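Local coordinates for beta-alanyl-CoA:ammonia lyase 2 (Clostridium propionicum, PDB 4MTU) that catalyses the elimination of ammonia from beta-alanyl-CoA as a hot dog fold lyase, at the interface of chains A and B. Numbering follows the deposited sequence. Chains: chain A/B, Beta-alanyl-CoA:ammonia lyase 2.

The interface of chains A and B. Residues chain A 13-15; chain B 15-19.
A:Lys15 reaches over the B:Ala17-B:His18 stretch of the neighbouring chain. Its CB starts the chain within the short 3-10 helix 14-16, with CG anti to the carbonyl carbon (chi1 -57°). CG passes the backbone oxygens of B:Ala17 and B:Lys15, CD runs on more loosely past the latter, and A:Lys15 CE lies 3.5 Å from B:Lys15 O. A bend at the last torsion (chi4 70°) then turns the amine. A:Lys15 NZ donates to B:His18 ND1 at 2.9 Å, almost exactly in the imidazole plane; with lysine as donor, ND1 would act as acceptor. A:Lys15 NZ also donates to B:Ala17 O at 3.0 Å, approaching from above that carbonyl plane. A water links the amine to B:Asp16 O. Ring nitrogen, carbonyl and water together restrain it, while B:Asp16 OD1, 6.0 Å from A:Lys15 NZ, might add a long-range attraction.

The imidazole of B:His18 is also met on a face: A:Ser13 CB sits 3.7 Å from the ring centroid, displaced toward the rim. A:Ser13 OG turns back to accept from A:Lys15 N, bracing the start of the helix. Beside it, A:Ala14 N donates to B:His18 O at 2.8 Å (164° at H), and the methyls of A:Ala14 and B:Ala17 pack together. This patch, part of an interface between like chains that is not an exact two-fold, may help join subunits in the deposited six-copy assembly.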
# COMPACT_ATOMS: atom_id res chain seq x y z
N SER A 13 8.92 7.99 -1.92
CA SER A 13 9.01 7.82 -0.49
C SER A 13 9.57 6.46 -0.16
O SER A 13 9.84 5.63 -1.04
CB SER A 13 7.65 8.01 0.20
OG SER A 13 6.88 6.87 0.02
N ALA A 14 9.72 6.18 1.15
CA ALA A 14 10.16 4.85 1.57
C ALA A 14 9.19 3.77 1.05
O ALA A 14 9.61 2.63 0.83
CB ALA A 14 10.26 4.81 3.09
N LYS A 15 7.94 4.08 0.84
CA LYS A 15 6.94 3.19 0.31
C LYS A 15 7.18 2.78 -1.14
O LYS A 15 6.63 1.79 -1.59
CB LYS A 15 5.54 3.82 0.44
CG LYS A 15 5.19 4.20 1.89
CD LYS A 15 3.97 5.10 1.91
CE LYS A 15 3.53 5.46 3.31
NZ LYS A 15 4.49 6.35 3.94
N LYS B 15 5.94 -0.23 6.71
CA LYS B 15 5.09 0.32 5.69
C LYS B 15 4.69 1.77 5.95
O LYS B 15 4.28 2.46 5.03
CB LYS B 15 3.82 -0.53 5.54
CG LYS B 15 4.13 -2.00 5.20
CD LYS B 15 2.88 -2.86 5.38
CE LYS B 15 3.11 -4.29 5.01
NZ LYS B 15 3.97 -4.95 5.97
N ASP B 16 4.81 2.23 7.19
CA ASP B 16 4.51 3.59 7.57
C ASP B 16 5.72 4.51 7.41
O ASP B 16 5.55 5.74 7.44
CB ASP B 16 3.99 3.66 9.01
CG ASP B 16 2.62 2.99 9.11
OD1 ASP B 16 1.67 3.52 8.48
OD2 ASP B 16 2.50 1.96 9.80
N ALA B 17 6.93 3.97 7.23
CA ALA B 17 8.06 4.84 6.95
C ALA B 17 7.75 5.65 5.71
O ALA B 17 7.14 5.15 4.76
CB ALA B 17 9.31 4.01 6.71
N HIS B 18 8.24 6.88 5.70
CA HIS B 18 8.03 7.78 4.56
C HIS B 18 9.34 8.40 4.08
O HIS B 18 9.62 8.40 2.90
CB HIS B 18 7.00 8.85 4.94
CG HIS B 18 6.45 9.52 3.76
ND1 HIS B 18 5.48 8.93 2.98
CD2 HIS B 18 6.76 10.76 3.22
CE1 HIS B 18 5.20 9.78 2.02
NE2 HIS B 18 5.95 10.87 2.09
N TYR B 19 10.08 8.97 4.99
CA TYR B 19 11.39 9.51 4.67
C TYR B 19 12.43 8.46 4.91
O TYR B 19 12.15 7.39 5.49
CB TYR B 19 11.66 10.80 5.46
CG TYR B 19 10.59 11.82 5.15
CD1 TYR B 19 10.52 12.47 3.90
CD2 TYR B 19 9.55 12.14 6.07
CE1 TYR B 19 9.54 13.39 3.58
CE2 TYR B 19 8.60 13.08 5.72
CZ TYR B 19 8.58 13.71 4.48
OH TYR B 19 7.53 14.63 4.23
O HOH W 1 3.26 7.02 6.46